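Local structure of glutamine cyclotransferase (Zymomonas mobilis, 3NOL) at residues A[29-34]-A[211-216]; A[52-57]-A[67-72]; A[77-82]-A[114-119]. The protein catalyses the cyclisation of N-terminal glutamine in peptides and proteins to pyroglutamate with release of ammonia, acting as a glutaminyl cyclase. One frame throughout, in Å; residues are numbered along the deposited sequence.

Overall arrangement
The chain folds as a beta-propeller, and the three contacts sample the inside of a blade, a junction between two blades and the packing of an interblade loop on the closing blade. Contact 2, partly buried, is a beta hairpin held by paired backbone bonds and by aromatic, aliphatic and cationic side chains. Contacts 1 and 3 lie at the surface, each setting a blade strand against a loop: contact 1 rests on a tyrosine-glutamate bond, an isoleucine over the ring and one water, contact 3 on a glutamine amide with three waters and a leucine. Contacts 2 and 3 share a four-stranded sheet, their centres about 10 Å apart; contact 1 is remote and encloses both along the chain.

Contact 1. Residues A[29-34]-A[211-216]; sequences YDYQIV and NGILAE
At the blade that closes the beta-propeller, Tyr31 and Ile33 of the N-terminal strand lean on Ile213 and Glu216 of a short 3-10 turn. This turn belongs to the loop between strands 204-209 and 227-233. The polar link is a single direct bond: Tyr31 OH donates to Glu216 OE2 at 2.8 Å. It meets the carboxylate from above, 45° out of its plane, while the ring and carboxylate planes are 34° apart. Tyr31 takes a chi1 of 69°, which places CG between its own backbone N and carbonyl carbon and sends the ring across to the turn, where the hydroxyl also lies 3.3 Å from Ile213 CA.

Ile213 packs over one face of that ring. Its CD1 sits 4.0 Å from the centroid of the Tyr31 ring in a CH-pi contact, offset toward the rim, and CG1 comes within 3.8 Å of Tyr31 CZ. The ring is thus pinned at its hydroxyl and backed on one face by the isoleucine. Ile33 and Glu216 run antiparallel alongside one another, with Ile33 CD1 3.7 Å from Glu216 CB and also touching the carboxylate oxygen OE1. That oxygen, Glu216 OE1, accepts from a water at 2.8 Å, and the water in turn accepts from Ile33 N at 3.0 Å, so one oxygen of the acid holds the Tyr31 hydroxyl directly and the other reaches the backbone N of Ile33, two residues on, through the water.

Phe250 of strand 248-256 touches both Ile33 and Ile213, and Trp246 also packs on Ile213. Strand 28-38 pairs antiparallel with strand 248-256, joining the two ends of the chain in one blade, the "Velcro" closure characteristic of beta-propellers.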
loop_
_atom_site.group_PDB
_atom_site.type_symbol
_atom_site.label_atom_id
_atom_site.label_comp_id
_atom_site.label_asym_id
_atom_site.label_seq_id
_atom_site.Cartn_x
_atom_site.Cartn_y
_atom_site.Cartn_z
ATOM N N TYR A 29 9.303 6.451 15.319
ATOM C CA TYR A 29 9.284 5.030 15.688
ATOM C C TYR A 29 10.393 4.289 14.960
ATOM O O TYR A 29 10.541 4.424 13.746
ATOM C CB TYR A 29 7.919 4.398 15.360
ATOM C CG TYR A 29 6.806 4.995 16.191
ATOM C CD1 TYR A 29 6.424 4.416 17.405
ATOM C CD2 TYR A 29 6.172 6.173 15.790
ATOM C CE1 TYR A 29 5.413 4.981 18.177
ATOM C CE2 TYR A 29 5.179 6.759 16.547
ATOM C CZ TYR A 29 4.805 6.170 17.739
ATOM O OH TYR A 29 3.817 6.770 18.470
ATOM N N ASP A 30 11.181 3.534 15.728
ATOM C CA ASP A 30 12.156 2.623 15.172
ATOM C C ASP A 30 11.539 1.243 15.022
ATOM O O ASP A 30 10.570 0.918 15.688
ATOM C CB ASP A 30 13.398 2.564 16.058
ATOM C CG ASP A 30 14.200 3.845 15.990
ATOM O OD1 ASP A 30 14.548 4.255 14.860
ATOM O OD2 ASP A 30 14.462 4.446 17.052
ATOM N N TYR A 31 12.097 0.455 14.118
ATOM C CA TYR A 31 11.560 -0.865 13.848
ATOM C C TYR A 31 12.432 -1.958 14.501
ATOM O O TYR A 31 13.643 -1.752 14.746
ATOM C CB TYR A 31 11.470 -1.099 12.333
ATOM C CG TYR A 31 12.823 -1.217 11.701
ATOM C CD1 TYR A 31 13.480 -0.078 11.191
ATOM C CD2 TYR A 31 13.495 -2.451 11.652
ATOM C CE1 TYR A 31 14.750 -0.170 10.640
ATOM C CE2 TYR A 31 14.775 -2.544 11.103
ATOM C CZ TYR A 31 15.392 -1.397 10.600
ATOM O OH TYR A 31 16.650 -1.504 10.064
ATOM N N GLN A 32 11.804 -3.116 14.725
ATOM C CA GLN A 32 12.479 -4.388 15.001
ATOM C C GLN A 32 11.910 -5.435 14.036
ATOM O O GLN A 32 10.676 -5.583 13.926
ATOM C CB GLN A 32 12.213 -4.872 16.436
ATOM C CG GLN A 32 12.626 -3.903 17.535
ATOM C CD GLN A 32 11.581 -2.834 17.792
ATOM O OE1 GLN A 32 10.386 -3.130 17.939
ATOM N NE2 GLN A 32 12.025 -1.575 17.844
ATOM N N ILE A 33 12.797 -6.115 13.321
ATOM C CA ILE A 33 12.381 -7.186 12.402
ATOM C C ILE A 33 12.036 -8.434 13.195
ATOM O O ILE A 33 12.884 -8.956 13.940
ATOM C CB ILE A 33 13.473 -7.515 11.356
ATOM C CG1 ILE A 33 13.724 -6.300 10.455
ATOM C CG2 ILE A 33 13.076 -8.749 10.537
ATOM C CD1 ILE A 33 14.930 -6.416 9.525
ATOM N N VAL A 34 10.800 -8.901 13.045
ATOM C CA VAL A 34 10.339 -10.148 13.673
ATOM C C VAL A 34 10.658 -11.358 12.785
ATOM O O VAL A 34 11.169 -12.390 13.268
ATOM C CB VAL A 34 8.809 -10.104 13.977
ATOM C CG1 VAL A 34 8.365 -11.400 14.700
ATOM C CG2 VAL A 34 8.454 -8.878 14.810
ATOM N N ASN A 211 14.938 3.786 7.523
ATOM C CA ASN A 211 16.284 3.925 6.979
ATOM C C ASN A 211 17.186 2.843 7.545
ATOM O O ASN A 211 17.127 2.538 8.737
ATOM C CB ASN A 211 16.838 5.324 7.225
ATOM C CG ASN A 211 16.313 6.325 6.220
ATOM O OD1 ASN A 211 16.709 6.304 5.054
ATOM N ND2 ASN A 211 15.417 7.203 6.661
ATOM N N GLY A 212 17.968 2.224 6.664
ATOM C CA GLY A 212 18.882 1.152 7.069
ATOM C C GLY A 212 18.324 -0.264 7.048
ATOM O O GLY A 212 19.083 -1.238 7.194
ATOM N N ILE A 213 17.011 -0.404 6.851
ATOM C CA ILE A 213 16.394 -1.727 6.805
ATOM C C ILE A 213 16.949 -2.600 5.649
ATOM O O ILE A 213 17.027 -3.812 5.788
ATOM C CB ILE A 213 14.832 -1.672 6.831
ATOM C CG1 ILE A 213 14.260 -2.994 7.350
ATOM C CG2 ILE A 213 14.280 -1.272 5.464
ATOM C CD1 ILE A 213 12.834 -2.941 7.760
ATOM N N LEU A 214 17.356 -1.979 4.539
ATOM C CA LEU A 214 17.944 -2.742 3.416
ATOM C C LEU A 214 19.225 -3.473 3.779
ATOM O O LEU A 214 19.539 -4.496 3.176
ATOM C CB LEU A 214 18.177 -1.862 2.184
ATOM C CG LEU A 214 17.021 -1.707 1.206
ATOM C CD1 LEU A 214 17.559 -1.112 -0.105
ATOM C CD2 LEU A 214 16.288 -3.037 0.955
ATOM N N ALA A 215 19.962 -2.932 4.750
ATOM C CA ALA A 215 21.187 -3.547 5.265
ATOM C C ALA A 215 20.903 -4.891 5.967
ATOM O O ALA A 215 21.804 -5.722 6.115
ATOM C CB ALA A 215 21.907 -2.566 6.218
ATOM N N GLU A 216 19.641 -5.096 6.364
ATOM C CA GLU A 216 19.179 -6.326 7.016
ATOM C C GLU A 216 18.389 -7.251 6.049
ATOM O O GLU A 216 17.786 -8.247 6.477
ATOM C CB GLU A 216 18.328 -5.976 8.260
ATOM C CG GLU A 216 19.139 -5.269 9.384
ATOM C CD GLU A 216 18.293 -4.865 10.597
ATOM O OE1 GLU A 216 17.697 -5.751 11.258
ATOM O OE2 GLU A 216 18.233 -3.654 10.901
HETATM O O HOH W 1 15.767 -5.489 13.333
#

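Contact 2. Residues A[52-57]-A[67-72]; sequences NGYFYE and IRKVDI
Phe55 and Val70 exchange two backbone hydrogen bonds in an antiparallel hairpin: Phe55 N to Val70 O, 3.0 Å, and Val70 N to Phe55 O, 2.8 Å. Glu57 and Arg68 repeat the exchange. Tyr56 and Lys69 form the non-hydrogen-bonded pair between and bond outward, Lys69 N and O to Gln79 and Leu78, the Tyr56 backbone to Phe49. Where the strands part, a water satisfies both Gly53 O and Ile72 N.

The fully extended Lys69 runs alongside Tyr56 and lays CE and its ammonium over one face of Tyr54, NZ 4.7 Å from the Tyr54 ring centroid in a cation-pi contact. On the other side of the sheet, Ile72 CG1 stands 3.7 Å from the Phe55 ring centroid, only 5° off the normal. With an alanine at Phe55, Ile72 would probably lose the ring face it rests on, opening a gap.

A water links Glu57 OE1 and Arg68 NH1. Their main partners lie elsewhere: Glu57 OE2 bonds to Thr45 and His39, and Arg68 to Asp40 (salt bridge) and Gln80. The hairpin occupies the middle of its four-stranded blade, strand 54-61 flanked by strand 44-51 and strand 64-70 by strand 77-82.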
loop_
_atom_site.group_PDB
_atom_site.type_symbol
_atom_site.label_atom_id
_atom_site.label_comp_id
_atom_site.label_asym_id
_atom_site.label_seq_id
_atom_site.Cartn_x
_atom_site.Cartn_y
_atom_site.Cartn_z
ATOM N N ASN A 52 -7.213 -12.752 4.571
ATOM C CA ASN A 52 -7.456 -14.194 4.678
ATOM C C ASN A 52 -6.172 -15.040 4.672
ATOM O O ASN A 52 -6.084 -16.083 4.000
ATOM C CB ASN A 52 -8.482 -14.672 3.632
ATOM C CG ASN A 52 -8.081 -14.338 2.194
ATOM O OD1 ASN A 52 -7.316 -15.057 1.558
ATOM N ND2 ASN A 52 -8.610 -13.240 1.683
ATOM N N GLY A 53 -5.178 -14.565 5.423
ATOM C CA GLY A 53 -3.927 -15.294 5.600
ATOM C C GLY A 53 -2.892 -15.129 4.504
ATOM O O GLY A 53 -1.774 -15.651 4.632
ATOM N N TYR A 54 -3.238 -14.386 3.450
ATOM C CA TYR A 54 -2.346 -14.192 2.306
ATOM C C TYR A 54 -2.032 -12.726 2.021
ATOM O O TYR A 54 -2.745 -11.838 2.486
ATOM C CB TYR A 54 -2.930 -14.877 1.055
ATOM C CG TYR A 54 -2.804 -16.371 1.156
ATOM C CD1 TYR A 54 -1.765 -17.052 0.503
ATOM C CD2 TYR A 54 -3.689 -17.109 1.961
ATOM C CE1 TYR A 54 -1.634 -18.433 0.627
ATOM C CE2 TYR A 54 -3.556 -18.495 2.093
ATOM C CZ TYR A 54 -2.528 -19.140 1.429
ATOM O OH TYR A 54 -2.374 -20.506 1.536
ATOM N N PHE A 55 -0.962 -12.486 1.260
ATOM C CA PHE A 55 -0.730 -11.156 0.692
ATOM C C PHE A 55 -1.468 -11.040 -0.638
ATOM O O PHE A 55 -1.528 -12.019 -1.419
ATOM C CB PHE A 55 0.760 -10.930 0.393
ATOM C CG PHE A 55 1.631 -10.830 1.619
ATOM C CD1 PHE A 55 1.151 -10.255 2.802
ATOM C CD2 PHE A 55 2.960 -11.235 1.562
ATOM C CE1 PHE A 55 1.972 -10.166 3.931
ATOM C CE2 PHE A 55 3.806 -11.129 2.687
ATOM C CZ PHE A 55 3.311 -10.602 3.863
ATOM N N TYR A 56 -1.975 -9.848 -0.918
ATOM C CA TYR A 56 -2.423 -9.504 -2.278
ATOM C C TYR A 56 -1.572 -8.328 -2.730
ATOM O O TYR A 56 -1.400 -7.361 -1.985
ATOM C CB TYR A 56 -3.907 -9.149 -2.287
ATOM C CG TYR A 56 -4.777 -10.384 -2.182
ATOM C CD1 TYR A 56 -5.297 -10.982 -3.334
ATOM C CD2 TYR A 56 -5.064 -10.961 -0.936
ATOM C CE1 TYR A 56 -6.100 -12.136 -3.257
ATOM C CE2 TYR A 56 -5.873 -12.116 -0.841
ATOM C CZ TYR A 56 -6.386 -12.685 -2.009
ATOM O OH TYR A 56 -7.167 -13.828 -1.913
ATOM N N GLU A 57 -1.008 -8.453 -3.918
ATOM C CA GLU A 57 -0.068 -7.466 -4.416
ATOM C C GLU A 57 -0.395 -7.056 -5.845
ATOM O O GLU A 57 -0.701 -7.904 -6.691
ATOM C CB GLU A 57 1.351 -8.033 -4.352
ATOM C CG GLU A 57 2.471 -6.979 -4.468
ATOM C CD GLU A 57 3.888 -7.577 -4.322
ATOM O OE1 GLU A 57 4.013 -8.770 -3.954
ATOM O OE2 GLU A 57 4.857 -6.821 -4.562
ATOM N N ILE A 67 -2.097 -8.455 -10.764
ATOM C CA ILE A 67 -2.591 -8.566 -9.391
ATOM C C ILE A 67 -2.335 -10.025 -9.002
ATOM O O ILE A 67 -2.702 -10.931 -9.749
ATOM C CB ILE A 67 -4.121 -8.229 -9.272
ATOM C CG1 ILE A 67 -4.447 -6.796 -9.769
ATOM C CG2 ILE A 67 -4.617 -8.490 -7.832
ATOM C CD1 ILE A 67 -3.545 -5.721 -9.303
ATOM N N ARG A 68 -1.674 -10.243 -7.870
ATOM C CA ARG A 68 -1.360 -11.611 -7.443
ATOM C C ARG A 68 -1.741 -11.896 -6.002
ATOM O O ARG A 68 -1.649 -11.011 -5.148
ATOM C CB ARG A 68 0.121 -11.935 -7.638
ATOM C CG ARG A 68 1.073 -10.924 -7.015
ATOM C CD ARG A 68 2.562 -11.348 -7.032
ATOM N NE ARG A 68 2.998 -11.813 -8.352
ATOM C CZ ARG A 68 4.258 -11.822 -8.796
ATOM N NH1 ARG A 68 5.289 -11.362 -8.045
ATOM N NH2 ARG A 68 4.481 -12.312 -10.015
ATOM N N LYS A 69 -2.154 -13.141 -5.756
ATOM C CA LYS A 69 -2.299 -13.676 -4.403
ATOM C C LYS A 69 -1.016 -14.435 -4.071
ATOM O O LYS A 69 -0.617 -15.319 -4.826
ATOM C CB LYS A 69 -3.483 -14.646 -4.346
ATOM C CG LYS A 69 -3.725 -15.201 -2.977
ATOM C CD LYS A 69 -4.959 -16.141 -2.983
ATOM C CE LYS A 69 -5.206 -16.766 -1.607
ATOM N NZ LYS A 69 -6.383 -17.712 -1.617
ATOM N N VAL A 70 -0.397 -14.098 -2.940
ATOM C CA VAL A 70 0.954 -14.556 -2.619
ATOM C C VAL A 70 1.021 -15.229 -1.232
ATOM O O VAL A 70 0.534 -14.677 -0.223
ATOM C CB VAL A 70 1.960 -13.351 -2.690
ATOM C CG1 VAL A 70 3.344 -13.770 -2.278
ATOM C CG2 VAL A 70 1.997 -12.748 -4.050
ATOM N N ASP A 71 1.610 -16.429 -1.214
ATOM C CA ASP A 71 1.930 -17.151 0.025
ATOM C C ASP A 71 2.966 -16.361 0.812
ATOM O O ASP A 71 4.028 -16.024 0.267
ATOM C CB ASP A 71 2.520 -18.532 -0.298
ATOM C CG ASP A 71 2.855 -19.320 0.954
ATOM O OD1 ASP A 71 1.927 -19.734 1.673
ATOM O OD2 ASP A 71 4.058 -19.495 1.237
ATOM N N ILE A 72 2.654 -16.046 2.068
ATOM C CA ILE A 72 3.531 -15.195 2.888
ATOM C C ILE A 72 4.916 -15.813 3.070
ATOM O O ILE A 72 5.938 -15.163 2.822
ATOM C CB ILE A 72 2.917 -14.853 4.273
ATOM C CG1 ILE A 72 1.651 -14.003 4.099
ATOM C CG2 ILE A 72 3.947 -14.109 5.146
ATOM C CD1 ILE A 72 0.895 -13.712 5.388
HETATM O O HOH W 2 0.288 -17.062 3.364
HETATM O O HOH W 3 5.618 -10.436 -5.358
#

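Contact 3. Residues A[77-82]-A[114-119]; sequences TLQQIE and IRNLRQ
Gln79 NE2 is held by one carbonyl of the 114-119 turn and by a water, with a second water bound weakly. Gln79 NE2 donates to Arg115 O at 2.9 Å with an N-H...O angle of 151°. The acceptor lies close to the amide plane of the glutamine, but the nitrogen approaches that carbonyl from a tilt of 34° to its plane. A water 3.1 Å from Gln79 NE2 accepts a second bond and donates to Asn116 OD1; the other, held only weakly by NE2, donates to Asn116 O. The opposite end of the amide is used as well, since one water donates both to Gln79 OE1 and to Ile114 O. Bonds at both oxygen and nitrogen probably fix the orientation of the amide.

Gln79 gets there on a fully stretched chain, CG opposite the backbone N (chi1 179°), reaching from an edge strand of one propeller blade to the turn between strands 108-113 and 119-124 of the next. The contact therefore bridges two successive blades at the surface.

Leu117 packs over one face of the amide, pointing back at the strand from the opposite direction: its CD1 is 3.7 Å from Gln79 CD. The same leucine meets Ile81 two residues along the strand, where Ile81 CG2 approaches Leu117 CB to 3.8 Å and Ile81 CD1 lies 3.5 Å from Leu117 O. Ile99 of strand 98-103 packs against Leu117, and Trp112 of strand 108-113 against Ile81.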
loop_
_atom_site.group_PDB
_atom_site.type_symbol
_atom_site.label_atom_id
_atom_site.label_comp_id
_atom_site.label_asym_id
_atom_site.label_seq_id
_atom_site.Cartn_x
_atom_site.Cartn_y
_atom_site.Cartn_z
ATOM N N THR A 77 3.480 -17.046 -5.905
ATOM C CA THR A 77 2.151 -16.682 -6.374
ATOM C C THR A 77 1.240 -17.929 -6.444
ATOM O O THR A 77 1.675 -19.013 -6.869
ATOM C CB THR A 77 2.242 -15.916 -7.722
ATOM O OG1 THR A 77 2.888 -14.649 -7.504
ATOM C CG2 THR A 77 0.864 -15.649 -8.305
ATOM N N LEU A 78 0.004 -17.775 -5.982
ATOM C CA LEU A 78 -1.008 -18.850 -6.058
ATOM C C LEU A 78 -2.013 -18.587 -7.187
ATOM O O LEU A 78 -2.576 -19.527 -7.773
ATOM C CB LEU A 78 -1.744 -19.034 -4.726
ATOM C CG LEU A 78 -1.111 -19.781 -3.543
ATOM C CD1 LEU A 78 -0.013 -18.974 -2.864
ATOM C CD2 LEU A 78 -2.218 -20.130 -2.542
ATOM N N GLN A 79 -2.196 -17.303 -7.504
ATOM C CA GLN A 79 -3.232 -16.837 -8.428
ATOM C C GLN A 79 -2.779 -15.498 -8.975
ATOM O O GLN A 79 -2.256 -14.688 -8.227
ATOM C CB GLN A 79 -4.521 -16.666 -7.625
ATOM C CG GLN A 79 -5.718 -16.169 -8.380
ATOM C CD GLN A 79 -6.878 -15.969 -7.415
ATOM O OE1 GLN A 79 -6.669 -15.514 -6.289
ATOM N NE2 GLN A 79 -8.089 -16.319 -7.837
ATOM N N GLN A 80 -2.949 -15.259 -10.274
ATOM C CA GLN A 80 -2.521 -13.972 -10.820
ATOM C C GLN A 80 -3.354 -13.620 -12.033
ATOM O O GLN A 80 -3.687 -14.516 -12.813
ATOM C CB GLN A 80 -1.046 -14.063 -11.230
ATOM C CG GLN A 80 -0.404 -12.726 -11.632
ATOM C CD GLN A 80 1.102 -12.858 -11.769
ATOM O OE1 GLN A 80 1.774 -13.402 -10.862
ATOM N NE2 GLN A 80 1.660 -12.350 -12.887
ATOM N N ILE A 81 -3.674 -12.332 -12.173
ATOM C CA ILE A 81 -4.219 -11.784 -13.433
ATOM C C ILE A 81 -3.263 -10.727 -13.962
ATOM O O ILE A 81 -2.586 -10.048 -13.176
ATOM C CB ILE A 81 -5.682 -11.246 -13.297
ATOM C CG1 ILE A 81 -5.797 -10.101 -12.269
ATOM C CG2 ILE A 81 -6.649 -12.417 -13.009
ATOM C CD1 ILE A 81 -7.138 -9.344 -12.266
ATOM N N GLU A 82 -3.175 -10.633 -15.284
ATOM C CA GLU A 82 -2.376 -9.628 -15.934
ATOM C C GLU A 82 -3.345 -8.643 -16.589
ATOM O O GLU A 82 -4.200 -9.033 -17.399
ATOM C CB GLU A 82 -1.479 -10.288 -16.991
ATOM C CG GLU A 82 -0.589 -9.290 -17.694
ATOM C CD GLU A 82 0.406 -9.912 -18.672
ATOM O OE1 GLU A 82 0.455 -11.164 -18.816
ATOM O OE2 GLU A 82 1.140 -9.112 -19.309
ATOM N N ILE A 114 -13.078 -11.407 -5.439
ATOM C CA ILE A 114 -11.862 -11.946 -4.831
ATOM C C ILE A 114 -11.603 -13.434 -5.160
ATOM O O ILE A 114 -10.439 -13.840 -5.276
ATOM C CB ILE A 114 -11.739 -11.631 -3.298
ATOM C CG1 ILE A 114 -10.270 -11.768 -2.865
ATOM C CG2 ILE A 114 -12.671 -12.512 -2.499
ATOM C CD1 ILE A 114 -9.861 -10.897 -1.681
ATOM N N ARG A 115 -12.665 -14.232 -5.324
ATOM C CA ARG A 115 -12.496 -15.688 -5.526
ATOM C C ARG A 115 -11.603 -16.038 -6.734
ATOM O O ARG A 115 -10.640 -16.792 -6.580
ATOM C CB ARG A 115 -13.836 -16.447 -5.618
ATOM C CG ARG A 115 -13.623 -17.960 -5.723
ATOM C CD ARG A 115 -14.876 -18.810 -5.949
ATOM N NE ARG A 115 -14.504 -20.231 -5.918
ATOM C CZ ARG A 115 -15.220 -21.224 -6.453
ATOM N NH1 ARG A 115 -14.789 -22.485 -6.360
ATOM N NH2 ARG A 115 -16.360 -20.956 -7.100
ATOM N N ASN A 116 -11.939 -15.497 -7.916
ATOM C CA ASN A 116 -11.207 -15.779 -9.153
ATOM C C ASN A 116 -10.656 -14.527 -9.854
ATOM O O ASN A 116 -10.156 -14.603 -10.987
ATOM C CB ASN A 116 -12.056 -16.616 -10.117
ATOM C CG ASN A 116 -12.225 -18.067 -9.639
ATOM O OD1 ASN A 116 -11.240 -18.783 -9.380
ATOM N ND2 ASN A 116 -13.477 -18.502 -9.522
ATOM N N LEU A 117 -10.714 -13.381 -9.161
ATOM C CA LEU A 117 -10.197 -12.110 -9.705
ATOM C C LEU A 117 -10.827 -11.736 -11.047
ATOM O O LEU A 117 -10.201 -11.077 -11.889
ATOM C CB LEU A 117 -8.658 -12.092 -9.761
ATOM C CG LEU A 117 -7.915 -12.467 -8.473
ATOM C CD1 LEU A 117 -6.398 -12.590 -8.718
ATOM C CD2 LEU A 117 -8.192 -11.481 -7.320
ATOM N N ARG A 118 -12.082 -12.155 -11.216
ATOM C CA ARG A 118 -12.898 -11.824 -12.375
ATOM C C ARG A 118 -13.307 -10.347 -12.282
ATOM O O ARG A 118 -13.775 -9.913 -11.240
ATOM C CB ARG A 118 -14.152 -12.700 -12.383
ATOM C CG ARG A 118 -15.053 -12.433 -13.565
ATOM C CD ARG A 118 -16.175 -13.468 -13.672
ATOM N NE ARG A 118 -17.159 -13.317 -12.600
ATOM C CZ ARG A 118 -18.136 -12.405 -12.599
ATOM N NH1 ARG A 118 -18.269 -11.555 -13.612
ATOM N NH2 ARG A 118 -18.982 -12.335 -11.574
ATOM N N GLN A 119 -13.120 -9.593 -13.361
ATOM C CA GLN A 119 -13.497 -8.165 -13.361
ATOM C C GLN A 119 -15.014 -8.026 -13.414
ATOM O O GLN A 119 -15.683 -8.675 -14.252
ATOM C CB GLN A 119 -12.835 -7.407 -14.516
ATOM C CG GLN A 119 -13.334 -5.970 -14.688
ATOM C CD GLN A 119 -12.646 -5.250 -15.842
ATOM O OE1 GLN A 119 -11.528 -5.596 -16.218
ATOM N NE2 GLN A 119 -13.318 -4.252 -16.415
HETATM O O HOH W 4 -8.119 -14.608 -4.376
HETATM O O HOH W 5 -8.658 -18.333 -10.127
HETATM O O HOH W 6 -7.724 -16.011 -11.217
#